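Local coordinates for gamma-glutamyltransferase 1 Threonine peptidase. MEROPS family T03 (Pseudomonas nitroreducens, PDB 7D9E) that catalyses the transfer and hydrolysis of gamma-glutamyl groups as a two-chain enzyme of the N-terminal nucleophile type, including transpeptidation used in theanine synthesis, at the interface of chains A and B. Sequence-based numbering; all coordinates share one arbitrary frame. Chains: chain A, Gamma-glutamyltransferase 1 Threonine peptidase. MEROPS family T03; chain B, Gamma-glutamyltransferase 1 Threonine peptidase. MEROPS family T03.

Contact 1: the interface of chains A and B. Residues chain A 301, 304, 308, 348-349; chain B 126, 132, 134, 153-155.
One flank of helix 297-317 of chain A, joined by the loop residues A:Ala348 and A:Ile349, packs on the chain B segment around B:Tyr155, where helix 144-153 ends, and on B:His126 and B:Asp132. The side chains of A:His301 and B:Tyr155 cross at about a right angle, edge to edge, with ND1 in the plane of the tyrosine ring. A:His301 ND1 lies 2.6 Å from B:Tyr155 OH in a hydrogen bond bent to 149° at the hydrogen; which of the two donates is not settled. With CG anti to the backbone N (chi1 166°), the histidine turns ND1 toward the phenol, and B:Met153 CE stands 3.5 Å from the centroid of the A:His301 ring, over one face. The bend at the end of the methionine chain, chi3 60°, brings that methyl there. The B:Tyr155 ring is clasped on one face by A:Ile349 CD1 from chain A, over its centre, and on the other by B:Ile134 CD1 of its own chain, nearer the rim, which should hold it from turning. One helical turn from A:His301, A:Ser304 packs CB and OG against B:His126 CB. The phenol OH also binds water 1, which reaches the ammonium of A:Lys308. A:Lys308 NZ makes a salt bridge of 2.8 Å to B:Asp132 OD1, met nearly along the carboxylate C-O axis. A:Lys308 NZ also lies 3.1 Å from B:His126 NE2, a hydrogen bond if that nitrogen accepts. Water 2 is bound by NZ and by the backbone N and OD1 of B:Asp132. The lysine's positive charge would probably favour a neutral imidazole on B:His126. A:Ile349 CG2 meets the same aspartate tip to tip, and its backbone N is tied through water 3 to B:Met153 O. The patch thus fastens helix 297-317 and the loop at A:Ile349 to the end of helix 144-153, B:His126 of strand 125-126 and the loop residue B:Asp132; its centre lies about 25 Å from the nucleophile B:Thr1.

Contact 2: the interface of chains A and B. Residues chain A 95-96, 250, 268, 320, 323; chain B 67-69.
A:Asp320 OD2 accepts the backbone N-H of B:Arg69 at 2.8 Å, nearly straight at 171°, through the lone pair turned away from the other carboxylate oxygen. In this part of the subunit contact, chain B loop 67-69, just before the substrate-binding B:Ser72 and B:Ser73, is held between chain A loop residues A:Asp320 and A:Phe323 on one side and A:Ile96 on the other. Water 5 ties OD2 to the carbonyl O of B:Gly67 and to NH1 of the B:Arg69 guanidinium, whose plane contains the water at its edge. The aspartate CG is anti to its backbone N (chi1 -175°), which carries the carboxylate toward the chain B backbone. B:Arg69 NH1 stays 5.3 Å from A:Asp320 OD2, and the opposite charges probably interact through water 5. Water 4 joins the backbone N of A:Asp320 to B:Arg69 O. A:Ile96 pairs with B:Arg69 in an antiparallel bridge, its CG2 branch 3.5 Å from B:Arg69 NH1. The aliphatic part of B:Lys68, extended beyond CG, runs over one face of A:Phe323, with CG 3.8 Å from the ring centroid and offset toward the rim. An alanine in place of A:Phe323 would probably open a gap beneath the B:Lys68 chain and leave its methylenes freer to turn. A:Arg250 and B:Arg69 run antiparallel alongside each other, A:Arg250 NH2 coming 3.6 Å from B:Arg69 CD.

Contact 1: the interface of chains A and B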
loop_
_atom_site.group_PDB
_atom_site.type_symbol
_atom_site.label_atom_id
_atom_site.label_comp_id
_atom_site.label_asym_id
_atom_site.label_seq_id
_atom_site.Cartn_x
_atom_site.Cartn_y
_atom_site.Cartn_z
ATOM N N HIS A 301 -3.968 18.635 15.831
ATOM C CA HIS A 301 -2.829 19.534 15.723
ATOM C C HIS A 301 -1.544 18.827 16.132
ATOM O O HIS A 301 -0.515 18.950 15.462
ATOM C CB HIS A 301 -3.052 20.768 16.593
ATOM C CG HIS A 301 -1.811 21.564 16.784
ATOM N ND1 HIS A 301 -1.182 22.204 15.737
ATOM C CD2 HIS A 301 -1.048 21.785 17.878
ATOM C CE1 HIS A 301 -0.096 22.804 16.188
ATOM N NE2 HIS A 301 0.005 22.568 17.482
ATOM N N SER A 304 -0.395 16.532 13.464
ATOM C CA SER A 304 0.126 17.304 12.342
ATOM C C SER A 304 1.536 17.800 12.623
ATOM O O SER A 304 2.384 17.800 11.725
ATOM C CB SER A 304 -0.802 18.475 12.023
ATOM O OG SER A 304 -2.119 18.009 11.703
ATOM N N LYS A 308 4.770 16.825 10.309
ATOM C CA LYS A 308 5.652 17.788 9.662
ATOM C C LYS A 308 7.084 17.273 9.622
ATOM O O LYS A 308 7.767 17.368 8.593
ATOM C CB LYS A 308 5.614 19.117 10.412
ATOM C CG LYS A 308 4.465 20.047 9.994
ATOM C CD LYS A 308 4.521 21.311 10.825
ATOM C CE LYS A 308 3.913 22.524 10.122
ATOM N NZ LYS A 308 2.461 22.319 9.777
ATOM N N ALA A 348 0.678 25.750 19.023
ATOM C CA ALA A 348 0.633 26.538 17.799
ATOM C C ALA A 348 1.328 25.795 16.666
ATOM O O ALA A 348 2.126 24.884 16.889
ATOM C CB ALA A 348 1.293 27.912 17.993
ATOM N N ILE A 349 1.020 26.208 15.436
ATOM C CA ILE A 349 1.618 25.598 14.258
ATOM C C ILE A 349 3.058 26.070 14.119
ATOM O O ILE A 349 3.337 27.276 14.104
ATOM C CB ILE A 349 0.821 25.975 13.004
ATOM C CG1 ILE A 349 -0.620 25.450 13.094
ATOM C CG2 ILE A 349 1.494 25.407 11.768
ATOM C CD1 ILE A 349 -1.500 25.939 11.954
ATOM N N HIS B 126 -1.891 15.205 7.444
ATOM C CA HIS B 126 -1.048 16.342 7.138
ATOM C C HIS B 126 0.313 15.814 6.705
ATOM O O HIS B 126 0.759 14.771 7.179
ATOM C CB HIS B 126 -0.889 17.245 8.373
ATOM C CG HIS B 126 0.029 18.399 8.152
ATOM N ND1 HIS B 126 -0.250 19.403 7.246
ATOM C CD2 HIS B 126 1.222 18.709 8.707
ATOM C CE1 HIS B 126 0.746 20.275 7.247
ATOM N NE2 HIS B 126 1.649 19.879 8.128
ATOM N N ASP B 132 0.554 23.612 5.782
ATOM C CA ASP B 132 -0.484 23.755 6.809
ATOM C C ASP B 132 -1.850 23.284 6.331
ATOM O O ASP B 132 -2.887 23.794 6.758
ATOM C CB ASP B 132 -0.545 25.189 7.334
ATOM C CG ASP B 132 0.686 25.560 8.128
ATOM O OD1 ASP B 132 1.404 24.633 8.556
ATOM O OD2 ASP B 132 0.928 26.768 8.329
ATOM N N ILE B 134 -4.560 20.275 6.119
ATOM C CA ILE B 134 -5.054 19.016 6.655
ATOM C C ILE B 134 -6.117 18.478 5.712
ATOM O O ILE B 134 -7.092 19.175 5.389
ATOM C CB ILE B 134 -5.626 19.183 8.074
ATOM C CG1 ILE B 134 -4.554 19.691 9.033
ATOM C CG2 ILE B 134 -6.175 17.843 8.578
ATOM C CD1 ILE B 134 -5.101 20.140 10.383
ATOM N N MET B 153 -6.309 28.093 14.319
ATOM C CA MET B 153 -4.867 27.918 14.486
ATOM C C MET B 153 -4.082 28.301 13.233
ATOM O O MET B 153 -2.878 28.589 13.332
ATOM C CB MET B 153 -4.493 26.476 14.854
ATOM C CG MET B 153 -5.268 25.847 16.000
ATOM S SD MET B 153 -4.503 24.353 16.667
ATOM C CE MET B 153 -2.916 24.972 17.211
ATOM N N GLY B 154 -4.725 28.288 12.063
ATOM C CA GLY B 154 -4.093 28.658 10.813
ATOM C C GLY B 154 -4.030 27.548 9.779
ATOM O O GLY B 154 -3.344 27.687 8.760
ATOM N N TYR B 155 -4.731 26.445 10.019
ATOM C CA TYR B 155 -4.750 25.350 9.062
ATOM C C TYR B 155 -5.746 25.601 7.936
ATOM O O TYR B 155 -6.797 26.225 8.127
ATOM C CB TYR B 155 -5.155 24.048 9.750
ATOM C CG TYR B 155 -4.104 23.454 10.656
ATOM C CD1 TYR B 155 -2.961 22.860 10.138
ATOM C CD2 TYR B 155 -4.261 23.465 12.035
ATOM C CE1 TYR B 155 -2.018 22.305 10.968
ATOM C CE2 TYR B 155 -3.328 22.915 12.867
ATOM C CZ TYR B 155 -2.198 22.331 12.329
ATOM O OH TYR B 155 -1.248 21.761 13.140
HETATM O O HOH W 1 1.378 21.526 12.261
HETATM O O HOH W 2 3.036 22.672 6.796
HETATM O O HOH W 3 -1.107 28.218 15.301
#

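Contact 2: the interface of chains A and B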
loop_
_atom_site.group_PDB
_atom_site.type_symbol
_atom_site.label_atom_id
_atom_site.label_comp_id
_atom_site.label_asym_id
_atom_site.label_seq_id
_atom_site.Cartn_x
_atom_site.Cartn_y
_atom_site.Cartn_z
ATOM N N GLU A 95 7.857 -2.924 -7.967
ATOM C CA GLU A 95 8.373 -2.793 -9.322
ATOM C C GLU A 95 9.730 -2.105 -9.333
ATOM O O GLU A 95 10.088 -1.348 -8.433
ATOM C CB GLU A 95 7.413 -1.943 -10.142
ATOM C CG GLU A 95 6.032 -2.523 -10.295
ATOM C CD GLU A 95 5.043 -1.881 -9.335
ATOM O OE1 GLU A 95 5.386 -1.754 -8.136
ATOM O OE2 GLU A 95 3.945 -1.453 -9.775
ATOM N N ILE A 96 10.471 -2.340 -10.419
ATOM C CA ILE A 96 11.754 -1.688 -10.662
ATOM C C ILE A 96 11.658 -0.862 -11.938
ATOM O O ILE A 96 10.918 -1.199 -12.870
ATOM C CB ILE A 96 12.962 -2.649 -10.728
ATOM C CG1 ILE A 96 12.766 -3.704 -11.793
ATOM C CG2 ILE A 96 13.202 -3.332 -9.359
ATOM C CD1 ILE A 96 13.935 -4.659 -11.911
ATOM N N ARG A 250 13.763 -9.071 2.877
ATOM C CA ARG A 250 14.468 -8.086 3.682
ATOM C C ARG A 250 14.104 -8.276 5.144
ATOM O O ARG A 250 13.056 -8.843 5.474
ATOM C CB ARG A 250 14.095 -6.648 3.276
ATOM C CG ARG A 250 14.140 -6.378 1.761
ATOM C CD ARG A 250 13.831 -4.931 1.500
ATOM N NE ARG A 250 13.891 -4.509 0.094
ATOM C CZ ARG A 250 14.991 -4.142 -0.553
ATOM N NH1 ARG A 250 16.167 -4.137 0.050
ATOM N NH2 ARG A 250 14.891 -3.754 -1.817
ATOM N N PRO A 268 12.353 -0.269 0.528
ATOM C CA PRO A 268 11.951 0.998 -0.082
ATOM C C PRO A 268 10.591 1.561 0.314
ATOM O O PRO A 268 10.147 2.521 -0.323
ATOM C CB PRO A 268 11.966 0.653 -1.575
ATOM C CG PRO A 268 11.510 -0.749 -1.597
ATOM C CD PRO A 268 12.212 -1.395 -0.422
ATOM N N ASP A 320 15.450 3.770 -2.555
ATOM C CA ASP A 320 15.905 2.386 -2.611
ATOM C C ASP A 320 17.234 2.255 -1.882
ATOM O O ASP A 320 18.205 2.927 -2.258
ATOM C CB ASP A 320 16.046 1.997 -4.077
ATOM C CG ASP A 320 16.405 0.528 -4.288
ATOM O OD1 ASP A 320 17.190 -0.059 -3.503
ATOM O OD2 ASP A 320 15.952 -0.046 -5.301
ATOM N N PHE A 323 20.676 1.849 -3.680
ATOM C CA PHE A 323 21.111 2.865 -4.630
ATOM C C PHE A 323 21.692 4.102 -3.961
ATOM O O PHE A 323 22.295 4.936 -4.645
ATOM C CB PHE A 323 19.961 3.258 -5.575
ATOM C CG PHE A 323 19.718 2.238 -6.648
ATOM C CD1 PHE A 323 19.095 1.030 -6.337
ATOM C CD2 PHE A 323 20.096 2.486 -7.949
ATOM C CE1 PHE A 323 18.877 0.080 -7.327
ATOM C CE2 PHE A 323 19.893 1.532 -8.944
ATOM C CZ PHE A 323 19.278 0.332 -8.627
ATOM N N GLY B 67 16.645 -0.087 -12.831
ATOM C CA GLY B 67 16.685 -1.171 -11.866
ATOM C C GLY B 67 16.335 -0.795 -10.440
ATOM O O GLY B 67 16.390 -1.664 -9.547
ATOM N N LYS B 68 15.960 0.447 -10.197
ATOM C CA LYS B 68 15.679 0.971 -8.870
ATOM C C LYS B 68 14.206 0.825 -8.514
ATOM O O LYS B 68 13.320 0.969 -9.360
ATOM C CB LYS B 68 16.054 2.459 -8.862
ATOM C CG LYS B 68 16.161 3.123 -7.492
ATOM C CD LYS B 68 16.696 4.554 -7.688
ATOM C CE LYS B 68 16.759 5.369 -6.410
ATOM N NZ LYS B 68 17.306 6.747 -6.675
ATOM N N ARG B 69 13.958 0.567 -7.233
ATOM C CA ARG B 69 12.616 0.559 -6.687
ATOM C C ARG B 69 12.255 1.970 -6.259
ATOM O O ARG B 69 13.047 2.660 -5.610
ATOM C CB ARG B 69 12.516 -0.399 -5.503
ATOM C CG ARG B 69 12.633 -1.836 -5.937
ATOM C CD ARG B 69 13.042 -2.738 -4.791
ATOM N NE ARG B 69 12.444 -4.067 -4.891
ATOM C CZ ARG B 69 12.946 -5.062 -5.620
ATOM N NH1 ARG B 69 14.041 -4.892 -6.337
ATOM N NH2 ARG B 69 12.333 -6.232 -5.621
HETATM O O HOH W 4 13.844 5.023 -4.628
HETATM O O HOH W 5 15.946 -2.486 -6.722
#

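The C-alpha centres of contact 1 and contact 2 are about 33 Å apart, and the two share no residue. Both belong to the same pairing of chain A with chain B, the two subunits of one enzyme. Contact 1 rests on helix 297-317, and contact 2 takes up A:Asp320 and A:Phe323 in the loop that follows it, so this stretch of chain A touches its partner at two separate places. Contact 1 combines charged, aromatic and aliphatic side chains, whereas contact 2 relies more on the chain B backbone. The loop B:67-69 leads to the substrate-binding B:Ser72 and B:Ser73, and contact 2 may help position them.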